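Local atomic coordinates of NO-binding heme-dependent sensor protein (Shewanella oneidensis, PDB entry 4U9B), a protein that binds heme and, through its iron, nitric oxide, and probably serves as an H-NOX gas sensor in signalling. Residues Leu145-Ala150 with Ile157-Asp162; Gln121-Pro124 with Ile128-Arg131. All blocks are in the same frame, centred on the assembly; numbering follows the deposited sequence.

Contact 1: Leu145-Ala150 with Ile157-Asp162. With ZN (zinc ion), chain D; HEM (protoporphyrin IX containing Fe), chain B.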
# COMPACT_ATOMS: atom_id res chain seq x y z
N LEU A 145 4.44 -0.17 -2.40
CA LEU A 145 4.92 0.46 -1.18
C LEU A 145 6.40 0.19 -0.93
O LEU A 145 7.13 1.05 -0.43
CB LEU A 145 4.11 -0.02 0.02
CG LEU A 145 2.76 0.68 0.19
CD1 LEU A 145 1.80 -0.17 1.01
CD2 LEU A 145 2.96 2.03 0.84
N LEU A 146 6.85 -1.01 -1.28
CA LEU A 146 8.26 -1.36 -1.13
C LEU A 146 9.12 -0.51 -2.05
O LEU A 146 10.18 -0.04 -1.65
CB LEU A 146 8.47 -2.85 -1.41
CG LEU A 146 7.96 -3.79 -0.32
CD1 LEU A 146 7.78 -5.20 -0.86
CD2 LEU A 146 8.93 -3.80 0.86
N PHE A 147 8.67 -0.32 -3.28
CA PHE A 147 9.39 0.54 -4.22
C PHE A 147 9.38 1.98 -3.72
O PHE A 147 10.36 2.71 -3.87
CB PHE A 147 8.77 0.45 -5.62
CG PHE A 147 9.19 -0.77 -6.39
CD1 PHE A 147 10.49 -0.91 -6.84
CD2 PHE A 147 8.28 -1.78 -6.67
CE1 PHE A 147 10.88 -2.02 -7.56
CE2 PHE A 147 8.67 -2.90 -7.39
CZ PHE A 147 9.97 -3.02 -7.83
N GLY A 148 8.26 2.39 -3.13
CA GLY A 148 8.15 3.72 -2.56
C GLY A 148 9.14 3.91 -1.42
O GLY A 148 9.80 4.94 -1.33
N ALA A 149 9.24 2.90 -0.57
CA ALA A 149 10.17 2.93 0.55
C ALA A 149 11.61 2.94 0.05
O ALA A 149 12.47 3.57 0.64
CB ALA A 149 9.93 1.74 1.47
N ALA A 150 11.85 2.22 -1.04
CA ALA A 150 13.18 2.18 -1.64
C ALA A 150 13.58 3.57 -2.14
O ALA A 150 14.69 4.04 -1.87
CB ALA A 150 13.21 1.17 -2.77
N ILE A 157 16.13 -1.27 -5.92
CA ILE A 157 15.74 -2.65 -5.63
C ILE A 157 15.12 -3.34 -6.84
O ILE A 157 14.71 -2.70 -7.81
CB ILE A 157 14.73 -2.72 -4.46
CG1 ILE A 157 13.41 -2.01 -4.81
CG2 ILE A 157 15.33 -2.11 -3.20
CD1 ILE A 157 12.27 -2.35 -3.87
N GLN A 158 15.08 -4.67 -6.76
CA GLN A 158 14.37 -5.50 -7.71
C GLN A 158 13.49 -6.44 -6.89
O GLN A 158 13.90 -6.87 -5.81
CB GLN A 158 15.34 -6.29 -8.60
CG GLN A 158 14.98 -6.29 -10.07
CD GLN A 158 16.08 -6.91 -10.93
OE1 GLN A 158 16.90 -7.68 -10.44
NE2 GLN A 158 16.09 -6.57 -12.21
N ILE A 159 12.28 -6.73 -7.37
CA ILE A 159 11.37 -7.61 -6.65
C ILE A 159 10.92 -8.78 -7.53
O ILE A 159 10.43 -8.59 -8.64
CB ILE A 159 10.12 -6.85 -6.14
CG1 ILE A 159 10.56 -5.74 -5.18
CG2 ILE A 159 9.14 -7.81 -5.45
CD1 ILE A 159 9.42 -4.94 -4.57
N SER A 160 11.10 -9.98 -7.00
CA SER A 160 10.55 -11.19 -7.59
C SER A 160 9.32 -11.59 -6.79
O SER A 160 9.36 -11.70 -5.57
CB SER A 160 11.57 -12.33 -7.60
OG SER A 160 12.70 -11.97 -8.39
N HIS A 161 8.22 -11.82 -7.50
CA HIS A 161 6.92 -12.06 -6.90
C HIS A 161 6.37 -13.35 -7.51
O HIS A 161 5.37 -13.33 -8.23
CB HIS A 161 6.02 -10.84 -7.15
CG HIS A 161 4.70 -10.87 -6.44
ND1 HIS A 161 3.96 -9.73 -6.23
CD2 HIS A 161 3.98 -11.89 -5.91
CE1 HIS A 161 2.84 -10.04 -5.60
NE2 HIS A 161 2.83 -11.35 -5.39
N ASP A 162 7.05 -14.46 -7.24
CA ASP A 162 6.85 -15.70 -7.98
C ASP A 162 5.85 -16.66 -7.33
O ASP A 162 5.46 -17.67 -7.93
CB ASP A 162 8.18 -16.42 -8.18
CG ASP A 162 9.15 -15.63 -9.05
OD1 ASP A 162 8.69 -14.90 -9.95
OD2 ASP A 162 10.37 -15.75 -8.83
ZN ZN D . 0.76 -11.59 -4.99
CHA HEM B . -2.24 -0.92 5.02
CHB HEM B . 1.89 -2.89 3.43
CHC HEM B . 4.41 0.77 5.32
CHD HEM B . 0.48 2.02 7.86
C1A HEM B . -1.34 -1.66 4.28
C2A HEM B . -1.66 -2.47 3.12
C3A HEM B . -0.51 -3.01 2.68
C4A HEM B . 0.56 -2.55 3.55
CMA HEM B . -0.32 -3.94 1.48
CAA HEM B . -3.06 -2.68 2.50
CBA HEM B . -3.94 -3.52 3.42
CGA HEM B . -3.79 -5.01 3.20
O1A HEM B . -4.50 -5.79 3.89
O2A HEM B . -2.97 -5.44 2.34
C1B HEM B . 2.93 -2.05 3.74
C2B HEM B . 4.29 -2.18 3.28
C3B HEM B . 5.01 -1.17 3.81
C4B HEM B . 4.09 -0.37 4.61
CMB HEM B . 4.75 -3.34 2.36
CAB HEM B . 6.50 -0.80 3.65
CBB HEM B . 7.26 -1.23 2.64
C1C HEM B . 3.57 1.43 6.18
C2C HEM B . 3.92 2.59 6.98
C3C HEM B . 2.85 2.95 7.70
C4C HEM B . 1.77 2.03 7.37
CMC HEM B . 5.30 3.26 6.98
CAC HEM B . 2.85 4.16 8.67
CBC HEM B . 1.88 4.37 9.58
C1D HEM B . -0.61 1.43 7.26
C2D HEM B . -1.99 1.78 7.55
C3D HEM B . -2.83 0.86 6.67
C4D HEM B . -1.89 0.04 5.94
CMD HEM B . -2.49 2.85 8.52
CAD HEM B . -4.36 0.81 6.56
CBD HEM B . -4.93 -0.18 7.58
CGD HEM B . -6.43 -0.20 7.44
O1D HEM B . -6.93 0.21 6.36
O2D HEM B . -7.13 -0.63 8.40
NA HEM B . 0.02 -1.72 4.50
NB HEM B . 2.84 -0.94 4.55
NC HEM B . 2.25 1.12 6.45
ND HEM B . -0.60 0.40 6.31
FE HEM B . 1.15 -0.42 5.61
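The ring of Phe-147 meets the side chains of Ile-157 and Ile-159 in turn, and these three residues bury most of the surface between helix and strand. Ile-159 puts its CD1 over one face of the ring, a CH-pi contact 4.0 Å from the centroid and 27° off the normal; the two side chains come from opposite directions. The same CD1 also rests against Leu-146 CB at 3.9 Å, the two side chains crossing at about a right angle. Ile-157 meets the ring obliquely, CG1 to Phe-147 CD1 at 3.7 Å. Its CG1 sits between backbone N and carbonyl carbon (chi1 64°), a rotamer that also sets CG1 3.8 Å from Ala-150 CB. In the H-NOX fold this is where segment 145-150 of helix 139-152 runs antiparallel, at 166°, to segment 157-162 of an edge strand of the four-stranded sheet; between these two segments the packing is apolar, with no hydrogen bond. Two consecutive leucines of the helix also meet heme: Leu-145 CD1 lies 3.5 Å from heme C1B, and Leu-146 CD2 lies 3.5 Å from the vinyl carbon CBB. Further along the strand, His-161 binds zinc through NE2 at 2.1 Å, with Cys-139, Cys-164 and Cys-172 completing the site, while its ND1 is hydrogen-bonded to Glu-143.

Contact 2: Gln121-Pro124 with Ile128-Arg131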
# COMPACT_ATOMS: atom_id res chain seq x y z
N GLN A 121 12.21 -12.18 6.19
CA GLN A 121 13.46 -12.86 6.52
C GLN A 121 14.60 -12.23 5.74
O GLN A 121 14.52 -12.10 4.52
CB GLN A 121 13.37 -14.36 6.23
CG GLN A 121 12.42 -15.12 7.14
CD GLN A 121 12.84 -15.06 8.60
OE1 GLN A 121 14.03 -15.00 8.91
NE2 GLN A 121 11.87 -15.07 9.50
N LEU A 122 15.65 -11.82 6.45
CA LEU A 122 16.87 -11.37 5.80
C LEU A 122 17.74 -12.59 5.53
O LEU A 122 18.16 -13.29 6.45
CB LEU A 122 17.62 -10.36 6.67
CG LEU A 122 18.91 -9.79 6.07
CD1 LEU A 122 18.63 -9.05 4.77
CD2 LEU A 122 19.62 -8.87 7.05
N LEU A 123 17.99 -12.85 4.25
CA LEU A 123 18.72 -14.04 3.84
C LEU A 123 20.22 -13.75 3.82
O LEU A 123 20.62 -12.59 3.69
CB LEU A 123 18.23 -14.51 2.47
CG LEU A 123 16.71 -14.68 2.37
CD1 LEU A 123 16.28 -15.07 0.96
CD2 LEU A 123 16.20 -15.69 3.39
N PRO A 124 21.06 -14.79 3.94
CA PRO A 124 22.52 -14.59 3.99
C PRO A 124 23.11 -13.92 2.75
O PRO A 124 24.22 -13.39 2.82
CB PRO A 124 23.06 -16.02 4.14
CG PRO A 124 21.95 -16.80 4.73
CD PRO A 124 20.70 -16.20 4.17
N ILE A 128 15.91 -10.04 0.78
CA ILE A 128 14.85 -10.10 1.78
C ILE A 128 13.69 -10.92 1.25
O ILE A 128 13.18 -10.62 0.17
CB ILE A 128 14.36 -8.69 2.16
CG1 ILE A 128 15.51 -7.83 2.69
CG2 ILE A 128 13.24 -8.77 3.20
CD1 ILE A 128 15.19 -6.35 2.75
N ALA A 129 13.29 -11.94 1.99
CA ALA A 129 12.12 -12.74 1.65
C ALA A 129 10.91 -12.25 2.45
O ALA A 129 10.85 -12.43 3.66
CB ALA A 129 12.37 -14.21 1.92
N LEU A 130 9.97 -11.63 1.75
CA LEU A 130 8.81 -11.03 2.40
C LEU A 130 7.54 -11.80 2.07
O LEU A 130 7.08 -11.81 0.93
CB LEU A 130 8.68 -9.57 1.96
CG LEU A 130 7.85 -8.66 2.87
CD1 LEU A 130 8.49 -8.54 4.26
CD2 LEU A 130 7.70 -7.29 2.25
N ARG A 131 6.98 -12.45 3.09
CA ARG A 131 5.72 -13.16 2.94
C ARG A 131 4.56 -12.19 3.14
O ARG A 131 4.56 -11.42 4.10
CB ARG A 131 5.62 -14.32 3.93
CG ARG A 131 4.35 -15.16 3.77
CD ARG A 131 4.14 -16.08 4.97
NE ARG A 131 2.96 -16.92 4.81
CZ ARG A 131 1.72 -16.59 5.19
NH1 ARG A 131 1.48 -15.42 5.76
NH2 ARG A 131 0.72 -17.44 4.99
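At the turn end of the beta hairpin of strands 117-122 and 128-133, Gln-121 and Ala-129 form an antiparallel hydrogen-bonded pair. Gln-121 N donates to Ala-129 O at 2.9 Å, and Ala-129 N returns a bond to Gln-121 O at 2.8 Å. Both bonds are fairly straight, with N-H...O angles of 161° and 162°. The main-chain O of Gln-121 also receives a CA-H...O contact from Ile-128 CA at 3.4 Å. One residue nearer the turn, Leu-122 and Ile-128 make the non-hydrogen-bonded pair. With CG of Leu-122 anti to its own nitrogen (chi1 -178°), CD1 reaches Ile-128 CG1 at 3.9 Å, the side chains crossing at a slant. Ile-128 also touches Ile-176 and Leu-178 of strand 172-179 and meets Thr-92 and Val-95 of helix 91-96, and Met-96 of the same helix touches Leu-122. On the sheet face that carries Gln-121 and Ala-129, the side chain of Leu-123 brings CD1 to within 4.1 Å of Ala-129 CB. The register here therefore rests on a reciprocal pair of main-chain bonds, with sparse apolar contacts on both faces and no side-chain hydrogen bond between the segments.

In the fold
Both contacts end on the same four-stranded antiparallel sheet, contact 2 at the edge formed by strand 117-122 and contact 1 at the edge formed by strand 156-163, with strands 128-133 and 172-179 between. Contact 1 is buried and packs helix 139-152 on the sheet by apolar contacts, with no hydrogen bond between 145-150 and 157-162, beside heme and zinc. Contact 2 lies at the surface, about 19 Å from the chain's centre to its own, and pairs strand with strand through the main chain. Strand 128-133 runs on into the sequence leading to helix 139-152, and the two contacts touch directly where Leu-146 CD1 packs 3.7 Å from Leu-130 CD2.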